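Local coordinates for protein hepatocyte growth factor-regulated tyrosine kinase substrate (Drosophila melanogaster, PDB 1DVP) that binds ubiquitin and phosphatidylinositol, is essential for endosome membrane invagination and multivesicular body formation, and promotes degradation of activated tyrosine kinase receptors, at residues 89-92 with 93-97; 45-48 with 49-53; 103-106 with 107-111. One frame throughout, in Å; residues are numbered along the deposited sequence.

Contact 1 of 3, residues 89-92 with 93-97; sequences MFSS and FLEST
The last turns of helix 84-96 in the VHS domain bring Met-89 against Phe-93 and tie Ser-92 to Ser-96, where the helix runs out. Met-89 and Phe-93 lie side by side and point the same way, one turn apart, with Met-89 SD 4.2 Å from Phe-93 CB. The backbone under this pair is joined by a bond from Phe-93 N to Met-89 O of 2.7 Å, whose N-H...O angle is 160°. Phe-93 holds its CG opposite the backbone N (chi1 173°), which carries the ring away from the preceding turn and leaves CB as the atom that meets the thioether.

At the other end, Ser-92 O is gripped twice by one residue. Ser-96 N reaches it at 3.0 Å and Ser-96 OG at 3.1 Å, from opposite faces of the carbonyl plane. With chi1 at 71°, the Ser-96 hydroxyl sits between its own backbone N and carbonyl carbon and is folded back toward the previous turn. Thus the carbonyl of an exposed residue gains a side-chain donor just before Thr-97 leaves helical geometry. Leu-94 is bound through its N to Phe-90 O at 3.1 Å, and its CG also packs 3.2 Å from Ser-91 O.

Around this turn, Met-89, Phe-90 and Phe-93 meet helix 40-51 through Lys-48, Phe-44 and Met-51. Leu-94 touches Leu-107 of helix 100-116 and Leu-133 of helix 125-135, and Glu-95 OE1 is hydrogen-bonded to His-138 NE2 of a following loop. The apolar side thus packs on three helices, while Ser-92 and Ser-96 lie on the exposed side.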
ATOM      1  N   MET A  89       1.040   9.162 -42.338  1.00 52.82           N
ATOM      2  CA  MET A  89       1.025  10.567 -41.919  1.00 52.97           C
ATOM      3  C   MET A  89       2.110  10.726 -40.853  1.00 52.56           C
ATOM      4  O   MET A  89       2.911  11.659 -40.883  1.00 52.55           O
ATOM      5  CB  MET A  89      -0.325  10.947 -41.295  1.00 53.71           C
ATOM      6  CG  MET A  89      -0.308  10.970 -39.743  1.00 54.85           C
ATOM      7  SD  MET A  89       0.084  12.587 -38.884  1.00 56.40           S
ATOM      8  CE  MET A  89      -1.607  12.943 -38.334  1.00 55.72           C
ATOM      9  N   PHE A  90       2.127   9.801 -39.904  1.00 51.93           N
ATOM     10  CA  PHE A  90       3.106   9.878 -38.855  1.00 51.52           C
ATOM     11  C   PHE A  90       4.456   9.967 -39.494  1.00 51.35           C
ATOM     12  O   PHE A  90       5.348  10.688 -39.039  1.00 51.21           O
ATOM     13  CB  PHE A  90       3.001   8.650 -37.963  1.00 51.27           C
ATOM     14  CG  PHE A  90       1.834   8.701 -37.025  1.00 51.06           C
ATOM     15  CD1 PHE A  90       1.212   7.537 -36.595  1.00 51.02           C
ATOM     16  CD2 PHE A  90       1.362   9.927 -36.554  1.00 50.90           C
ATOM     17  CE1 PHE A  90       0.128   7.596 -35.697  1.00 50.90           C
ATOM     18  CE2 PHE A  90       0.295   9.988 -35.675  1.00 50.84           C
ATOM     19  CZ  PHE A  90      -0.324   8.819 -35.243  1.00 50.80           C
ATOM     20  N   SER A  91       4.594   9.250 -40.592  1.00 51.19           N
ATOM     21  CA  SER A  91       5.867   9.239 -41.270  1.00 51.02           C
ATOM     22  C   SER A  91       6.228  10.575 -41.886  1.00 50.93           C
ATOM     23  O   SER A  91       7.305  11.124 -41.604  1.00 50.84           O
ATOM     24  CB  SER A  91       5.882   8.166 -42.334  1.00 50.89           C
ATOM     25  OG  SER A  91       7.227   7.921 -42.665  1.00 50.84           O
ATOM     26  N   SER A  92       5.344  11.107 -42.726  1.00 50.88           N
ATOM     27  CA  SER A  92       5.648  12.380 -43.360  1.00 50.99           C
ATOM     28  C   SER A  92       5.801  13.459 -42.323  1.00 50.90           C
ATOM     29  O   SER A  92       6.619  14.359 -42.476  1.00 50.95           O
ATOM     30  CB  SER A  92       4.573  12.782 -44.371  1.00 51.08           C
ATOM     31  OG  SER A  92       3.317  12.196 -44.075  1.00 51.33           O
ATOM     32  N   PHE A  93       5.021  13.350 -41.255  1.00 50.91           N
ATOM     33  CA  PHE A  93       5.065  14.317 -40.178  1.00 50.77           C
ATOM     34  C   PHE A  93       6.462  14.410 -39.583  1.00 50.93           C
ATOM     35  O   PHE A  93       7.042  15.489 -39.513  1.00 51.02           O
ATOM     36  CB  PHE A  93       4.059  13.922 -39.088  1.00 50.55           C
ATOM     37  CG  PHE A  93       4.146  14.766 -37.840  1.00 50.22           C
ATOM     38  CD1 PHE A  93       3.566  16.037 -37.788  1.00 50.07           C
ATOM     39  CD2 PHE A  93       4.815  14.292 -36.715  1.00 49.97           C
ATOM     40  CE1 PHE A  93       3.650  16.817 -36.635  1.00 49.92           C
ATOM     41  CE2 PHE A  93       4.904  15.071 -35.560  1.00 49.82           C
ATOM     42  CZ  PHE A  93       4.318  16.331 -35.527  1.00 49.81           C
ATOM     43  N   LEU A  94       7.006  13.281 -39.149  1.00 51.08           N
ATOM     44  CA  LEU A  94       8.313  13.293 -38.522  1.00 51.41           C
ATOM     45  C   LEU A  94       9.412  13.649 -39.514  1.00 51.72           C
ATOM     46  O   LEU A  94      10.454  14.179 -39.143  1.00 51.70           O
ATOM     47  CB  LEU A  94       8.609  11.933 -37.892  1.00 51.27           C
ATOM     48  CG  LEU A  94       8.903  10.778 -38.853  1.00 51.19           C
ATOM     49  CD1 LEU A  94      10.390  10.750 -39.226  1.00 50.91           C
ATOM     50  CD2 LEU A  94       8.515   9.482 -38.183  1.00 51.13           C
ATOM     51  N   GLU A  95       9.170  13.368 -40.782  1.00 52.22           N
ATOM     52  CA  GLU A  95      10.164  13.636 -41.795  1.00 52.76           C
ATOM     53  C   GLU A  95      10.254  15.103 -42.203  1.00 52.80           C
ATOM     54  O   GLU A  95      11.298  15.554 -42.662  1.00 52.83           O
ATOM     55  CB  GLU A  95       9.878  12.763 -43.007  1.00 53.08           C
ATOM     56  CG  GLU A  95      11.122  12.155 -43.594  1.00 53.87           C
ATOM     57  CD  GLU A  95      10.848  10.806 -44.194  1.00 54.21           C
ATOM     58  OE1 GLU A  95      10.672   9.831 -43.419  1.00 54.48           O
ATOM     59  OE2 GLU A  95      10.795  10.729 -45.440  1.00 54.59           O
ATOM     60  N   SER A  96       9.169  15.851 -42.021  1.00 52.90           N
ATOM     61  CA  SER A  96       9.171  17.248 -42.404  1.00 53.08           C
ATOM     62  C   SER A  96       9.078  18.276 -41.279  1.00 53.12           C
ATOM     63  O   SER A  96       9.067  19.463 -41.556  1.00 53.21           O
ATOM     64  CB  SER A  96       8.056  17.514 -43.428  1.00 53.17           C
ATOM     65  OG  SER A  96       6.773  17.451 -42.834  1.00 53.36           O
ATOM     66  N   THR A  97       9.019  17.847 -40.020  1.00 53.09           N
ATOM     67  CA  THR A  97       8.928  18.813 -38.923  1.00 53.02           C
ATOM     68  C   THR A  97      10.251  19.538 -38.692  1.00 52.98           C
ATOM     69  O   THR A  97      11.321  18.923 -38.676  1.00 52.94           O
ATOM     70  CB  THR A  97       8.519  18.141 -37.576  1.00 53.06           C
ATOM     71  OG1 THR A  97       8.322  19.149 -36.574  1.00 53.04           O
ATOM     72  CG2 THR A  97       9.605  17.197 -37.107  1.00 52.96           C
TER

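Contact 2 of 3, residues 45-48 with 49-53; sequences AAIK and KKMNS
Ile-47 and Met-51 stand one turn apart, and the CG2 methyl branch of Ile-47 lies 4.3 Å from Met-51 CG. Met-51 has CG opposite its carbonyl carbon and beside the backbone N (chi1 -78°); this lays the chain back along the preceding turn and places SD 4.0 Å from Lys-48 CA. Its thioether then bends at chi3, taking the methyl away from the turn. Met-51 CB, for its part, is pressed to 3.2 Å from Lys-48 O.

The lysines spread to different sides of the helix. Lys-49 is fully extended beyond CG, and its contact with the preceding turn is made by the aliphatic root, CG standing 3.4 Å from Ala-45 O. Lys-50 instead kinks at chi2, touches Ala-46 O with CG, and sends its ammonium to a salt bridge with Glu-11 of helix 5-14.

Along the backbone, Lys-49 N meets Ala-45 O at 3.2 Å, and the next bond, Lys-50 N to Ala-46 O, is weak. Met-51 N reaches Ile-47 O at 2.9 Å. At the helix end Lys-48 O accepts Asn-52 N at 3.0 Å and a weak second bond from Met-51 N, although Asn-52 itself has left helical phi/psi.

Lys-48 and Met-51 face helix 84-96, Ile-47 faces Ile-69 of helix 56-72, and Ala-46 faces Phe-6 and Leu-10 of helix 5-14. A helix C-terminus packed on several sides by other helices is in keeping with the all-helical superhelix of the VHS domain.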
ATOM      1  N   ALA A  45      -8.353  14.100 -33.949  1.00 36.10           N
ATOM      2  CA  ALA A  45      -8.299  15.195 -34.923  1.00 36.48           C
ATOM      3  C   ALA A  45      -7.829  16.448 -34.210  1.00 36.73           C
ATOM      4  O   ALA A  45      -7.016  17.220 -34.730  1.00 37.00           O
ATOM      5  CB  ALA A  45      -9.713  15.426 -35.545  1.00 36.27           C
ATOM      6  N   ALA A  46      -8.345  16.665 -33.011  1.00 37.02           N
ATOM      7  CA  ALA A  46      -7.924  17.820 -32.236  1.00 37.48           C
ATOM      8  C   ALA A  46      -6.438  17.604 -31.883  1.00 37.73           C
ATOM      9  O   ALA A  46      -5.649  18.546 -31.882  1.00 37.70           O
ATOM     10  CB  ALA A  46      -8.789  17.962 -30.962  1.00 37.30           C
ATOM     11  N   ILE A  47      -6.047  16.362 -31.608  1.00 38.16           N
ATOM     12  CA  ILE A  47      -4.653  16.086 -31.284  1.00 38.66           C
ATOM     13  C   ILE A  47      -3.777  16.383 -32.503  1.00 39.00           C
ATOM     14  O   ILE A  47      -2.719  16.984 -32.395  1.00 38.94           O
ATOM     15  CB  ILE A  47      -4.449  14.621 -30.831  1.00 38.54           C
ATOM     16  CG1 ILE A  47      -4.995  14.443 -29.404  1.00 38.65           C
ATOM     17  CG2 ILE A  47      -2.971  14.252 -30.831  1.00 38.74           C
ATOM     18  CD1 ILE A  47      -4.926  13.009 -28.874  1.00 38.41           C
ATOM     19  N   LYS A  48      -4.222  15.959 -33.671  1.00 39.70           N
ATOM     20  CA  LYS A  48      -3.427  16.217 -34.868  1.00 40.38           C
ATOM     21  C   LYS A  48      -3.147  17.711 -35.038  1.00 40.61           C
ATOM     22  O   LYS A  48      -2.021  18.092 -35.310  1.00 40.76           O
ATOM     23  CB  LYS A  48      -4.127  15.693 -36.115  1.00 40.62           C
ATOM     24  CG  LYS A  48      -3.977  14.217 -36.362  1.00 40.81           C
ATOM     25  CD  LYS A  48      -4.807  13.875 -37.590  1.00 41.21           C
ATOM     26  CE  LYS A  48      -5.221  12.422 -37.648  1.00 41.47           C
ATOM     27  NZ  LYS A  48      -6.644  12.284 -38.159  1.00 41.69           N
ATOM     28  N   LYS A  49      -4.158  18.556 -34.874  1.00 41.02           N
ATOM     29  CA  LYS A  49      -3.933  19.991 -35.014  1.00 41.53           C
ATOM     30  C   LYS A  49      -2.850  20.505 -34.077  1.00 41.63           C
ATOM     31  O   LYS A  49      -2.055  21.377 -34.447  1.00 41.61           O
ATOM     32  CB  LYS A  49      -5.219  20.742 -34.770  1.00 41.70           C
ATOM     33  CG  LYS A  49      -6.271  20.378 -35.787  1.00 42.17           C
ATOM     34  CD  LYS A  49      -7.553  21.130 -35.575  1.00 42.60           C
ATOM     35  CE  LYS A  49      -8.586  20.721 -36.624  1.00 43.06           C
ATOM     36  NZ  LYS A  49      -9.877  21.455 -36.415  1.00 43.63           N
ATOM     37  N   LYS A  50      -2.811  19.954 -32.868  1.00 41.77           N
ATOM     38  CA  LYS A  50      -1.816  20.359 -31.887  1.00 42.13           C
ATOM     39  C   LYS A  50      -0.450  19.805 -32.290  1.00 42.40           C
ATOM     40  O   LYS A  50       0.575  20.417 -31.996  1.00 42.39           O
ATOM     41  CB  LYS A  50      -2.205  19.894 -30.482  1.00 41.96           C
ATOM     42  CG  LYS A  50      -3.437  20.579 -29.924  1.00 41.88           C
ATOM     43  CD  LYS A  50      -3.253  22.082 -29.683  1.00 41.98           C
ATOM     44  CE  LYS A  50      -4.572  22.672 -29.195  1.00 42.05           C
ATOM     45  NZ  LYS A  50      -4.568  24.167 -29.095  1.00 42.19           N
ATOM     46  N   MET A  51      -0.440  18.651 -32.960  1.00 42.86           N
ATOM     47  CA  MET A  51       0.817  18.082 -33.436  1.00 43.33           C
ATOM     48  C   MET A  51       1.417  19.092 -34.418  1.00 43.31           C
ATOM     49  O   MET A  51       2.636  19.312 -34.437  1.00 43.47           O
ATOM     50  CB  MET A  51       0.587  16.747 -34.150  1.00 43.89           C
ATOM     51  CG  MET A  51       0.367  15.547 -33.219  1.00 44.50           C
ATOM     52  SD  MET A  51      -0.168  14.038 -34.112  1.00 45.80           S
ATOM     53  CE  MET A  51       1.372  13.748 -35.166  1.00 45.15           C
ATOM     54  N   ASN A  52       0.545  19.729 -35.204  1.00 43.33           N
ATOM     55  CA  ASN A  52       0.984  20.713 -36.190  1.00 43.29           C
ATOM     56  C   ASN A  52       1.153  22.126 -35.639  1.00 43.30           C
ATOM     57  O   ASN A  52       1.133  23.117 -36.406  1.00 43.21           O
ATOM     58  CB  ASN A  52       0.030  20.747 -37.393  1.00 43.39           C
ATOM     59  CG  ASN A  52      -0.022  19.412 -38.157  1.00 43.57           C
ATOM     60  OD1 ASN A  52       1.002  18.811 -38.468  1.00 43.64           O
ATOM     61  ND2 ASN A  52      -1.225  18.963 -38.467  1.00 43.59           N
ATOM     62  N   SER A  53       1.317  22.240 -34.320  1.00 43.12           N
ATOM     63  CA  SER A  53       1.520  23.547 -33.712  1.00 42.95           C
ATOM     64  C   SER A  53       2.926  24.015 -34.093  1.00 42.78           C
ATOM     65  O   SER A  53       3.869  23.218 -34.126  1.00 42.90           O
ATOM     66  CB  SER A  53       1.435  23.465 -32.200  1.00 42.98           C
ATOM     67  OG  SER A  53       1.580  24.759 -31.630  1.00 43.16           O
TER

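Contact 3 of 3, residues 103-106 with 107-111; sequences RQKM and LELVQ
Lys-105 and Glu-108 form a salt bridge along helix 100-116, with Lys-105 NZ 2.8 Å from Glu-108 OE1. The ammonium comes to the syn side of that oxygen, 24° out of the carboxylate plane. A bend at chi2 (62°) turns the lysine chain toward the following turn, and its CE also packs 3.8 Å from Leu-109 CD2. A second salt bridge joins the same NZ to Glu-67 of helix 56-72, so one cation serves two carboxylates. A methionine in place of Lys-105 would probably leave Glu-108 and Glu-67 without their shared positive partner, and the two acids would be likely to repel each other.

On another side of the helix, Met-106 curls forward through bends at chi2 and chi3. The Met-106 side chain crosses those of Leu-109 and Val-110 at about a right angle, with CE 3.7 Å from Leu-109 CB and 3.9 Å from Val-110 CG2. Beneath it, Val-110 N meets Met-106 O at 2.9 Å with an N-H...O angle of 167°.

Outward, Met-106 touches Leu-63, Phe-90 and Leu-94, and Val-110 touches Met-130. This buried apolar side beside a charged one belongs to a helix packed within the VHS helical superhelix.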
ATOM      1  N   ARG A 103      10.582  15.094 -34.032  1.00 46.04           N
ATOM      2  CA  ARG A 103      10.890  13.950 -34.885  1.00 45.21           C
ATOM      3  C   ARG A 103      11.380  12.730 -34.078  1.00 44.62           C
ATOM      4  O   ARG A 103      11.007  11.581 -34.381  1.00 44.27           O
ATOM      5  CB  ARG A 103      11.941  14.344 -35.930  1.00 45.21           C
ATOM      6  CG  ARG A 103      12.653  13.150 -36.533  1.00 45.24           C
ATOM      7  CD  ARG A 103      13.666  13.580 -37.597  1.00 45.46           C
ATOM      8  NE  ARG A 103      13.059  14.520 -38.530  1.00 45.59           N
ATOM      9  CZ  ARG A 103      13.257  15.835 -38.510  1.00 45.53           C
ATOM     10  NH1 ARG A 103      14.062  16.385 -37.607  1.00 45.40           N
ATOM     11  NH2 ARG A 103      12.626  16.601 -39.387  1.00 45.48           N
ATOM     12  N   GLN A 104      12.212  12.994 -33.069  1.00 43.85           N
ATOM     13  CA  GLN A 104      12.739  11.951 -32.194  1.00 43.26           C
ATOM     14  C   GLN A 104      11.617  11.286 -31.393  1.00 42.73           C
ATOM     15  O   GLN A 104      11.580  10.061 -31.250  1.00 42.49           O
ATOM     16  CB  GLN A 104      13.773  12.521 -31.218  1.00 43.46           C
ATOM     17  CG  GLN A 104      15.162  12.714 -31.824  1.00 44.06           C
ATOM     18  CD  GLN A 104      15.497  11.625 -32.825  1.00 44.29           C
ATOM     19  OE1 GLN A 104      15.278  11.797 -34.010  1.00 44.81           O
ATOM     20  NE2 GLN A 104      15.999  10.493 -32.349  1.00 44.47           N
ATOM     21  N   LYS A 105      10.695  12.097 -30.891  1.00 42.06           N
ATOM     22  CA  LYS A 105       9.603  11.563 -30.094  1.00 41.56           C
ATOM     23  C   LYS A 105       8.695  10.697 -30.947  1.00 41.35           C
ATOM     24  O   LYS A 105       8.216   9.657 -30.497  1.00 41.15           O
ATOM     25  CB  LYS A 105       8.808  12.706 -29.435  1.00 41.19           C
ATOM     26  CG  LYS A 105       7.654  12.238 -28.538  1.00 40.66           C
ATOM     27  CD  LYS A 105       8.126  11.391 -27.349  1.00 39.89           C
ATOM     28  CE  LYS A 105       6.914  10.806 -26.594  1.00 39.71           C
ATOM     29  NZ  LYS A 105       7.310  10.110 -25.336  1.00 38.92           N
ATOM     30  N   MET A 106       8.472  11.108 -32.189  1.00 41.52           N
ATOM     31  CA  MET A 106       7.604  10.337 -33.076  1.00 41.46           C
ATOM     32  C   MET A 106       8.253   9.002 -33.452  1.00 40.89           C
ATOM     33  O   MET A 106       7.570   7.973 -33.555  1.00 40.99           O
ATOM     34  CB  MET A 106       7.284  11.135 -34.335  1.00 42.46           C
ATOM     35  CG  MET A 106       6.205  10.530 -35.228  1.00 43.60           C
ATOM     36  SD  MET A 106       4.512  10.477 -34.484  1.00 45.50           S
ATOM     37  CE  MET A 106       4.509   8.824 -33.899  1.00 44.46           C
ATOM     38  N   LEU A 107       9.569   9.029 -33.657  1.00 40.16           N
ATOM     39  CA  LEU A 107      10.325   7.842 -34.019  1.00 39.39           C
ATOM     40  C   LEU A 107      10.241   6.845 -32.876  1.00 38.85           C
ATOM     41  O   LEU A 107      10.041   5.658 -33.091  1.00 38.77           O
ATOM     42  CB  LEU A 107      11.785   8.212 -34.319  1.00 39.24           C
ATOM     43  CG  LEU A 107      12.245   8.050 -35.791  1.00 38.95           C
ATOM     44  CD1 LEU A 107      11.058   7.941 -36.754  1.00 38.75           C
ATOM     45  CD2 LEU A 107      13.161   9.227 -36.158  1.00 38.97           C
ATOM     46  N   GLU A 108      10.396   7.339 -31.658  1.00 38.30           N
ATOM     47  CA  GLU A 108      10.283   6.503 -30.463  1.00 37.73           C
ATOM     48  C   GLU A 108       8.876   5.858 -30.358  1.00 37.38           C
ATOM     49  O   GLU A 108       8.765   4.663 -30.104  1.00 37.37           O
ATOM     50  CB  GLU A 108      10.563   7.370 -29.220  1.00 37.77           C
ATOM     51  CG  GLU A 108      10.199   6.758 -27.849  1.00 37.61           C
ATOM     52  CD  GLU A 108       9.947   7.859 -26.789  1.00 37.78           C
ATOM     53  OE1 GLU A 108       8.831   7.925 -26.236  1.00 37.05           O
ATOM     54  OE2 GLU A 108      10.867   8.675 -26.532  1.00 37.95           O
ATOM     55  N   LEU A 109       7.821   6.641 -30.578  1.00 36.89           N
ATOM     56  CA  LEU A 109       6.443   6.150 -30.476  1.00 36.49           C
ATOM     57  C   LEU A 109       6.170   5.075 -31.520  1.00 36.24           C
ATOM     58  O   LEU A 109       5.595   4.037 -31.219  1.00 35.97           O
ATOM     59  CB  LEU A 109       5.428   7.307 -30.616  1.00 36.37           C
ATOM     60  CG  LEU A 109       5.463   8.385 -29.498  1.00 36.44           C
ATOM     61  CD1 LEU A 109       4.391   9.422 -29.749  1.00 36.29           C
ATOM     62  CD2 LEU A 109       5.248   7.775 -28.125  1.00 36.44           C
ATOM     63  N   VAL A 110       6.598   5.329 -32.752  1.00 35.86           N
ATOM     64  CA  VAL A 110       6.406   4.347 -33.819  1.00 35.50           C
ATOM     65  C   VAL A 110       6.977   2.990 -33.413  1.00 35.15           C
ATOM     66  O   VAL A 110       6.341   1.990 -33.599  1.00 34.94           O
ATOM     67  CB  VAL A 110       7.112   4.782 -35.102  1.00 35.67           C
ATOM     68  CG1 VAL A 110       7.250   3.547 -36.063  1.00 35.75           C
ATOM     69  CG2 VAL A 110       6.345   5.916 -35.758  1.00 35.62           C
ATOM     70  N   GLN A 111       8.187   2.989 -32.857  1.00 35.12           N
ATOM     71  CA  GLN A 111       8.893   1.782 -32.418  1.00 34.81           C
ATOM     72  C   GLN A 111       8.232   1.184 -31.181  1.00 34.60           C
ATOM     73  O   GLN A 111       8.064  -0.042 -31.067  1.00 34.70           O
ATOM     74  CB  GLN A 111      10.364   2.134 -32.126  1.00 35.27           C
ATOM     75  CG  GLN A 111      11.142   1.057 -31.418  1.00 35.68           C
ATOM     76  CD  GLN A 111      12.599   1.443 -31.161  1.00 36.02           C
ATOM     77  OE1 GLN A 111      12.894   2.366 -30.383  1.00 36.18           O
ATOM     78  NE2 GLN A 111      13.516   0.748 -31.832  1.00 35.78           N
TER

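Overall arrangement
From the N terminus, contact 2 comes first, at the end of helix 40-51, contact 1 follows at the end of helix 84-96, and contact 3 lies within helix 100-116. Each spans adjoining residues of one helix and closes no long loop; the three run in series without nesting or crossing. Contact 1 bridges the others. Its Phe-93 CE1 lies 3.5 Å from Met-51 O of contact 2, and its Leu-94 O and Thr-97 O take weak hydrogen bonds from Arg-103 NE and NH2 of contact 3. Contacts 2 and 3 do not touch, their nearest atoms being about 5 Å apart. Together they join three helices of the VHS domain, away from the zinc sites of the FYVE finger.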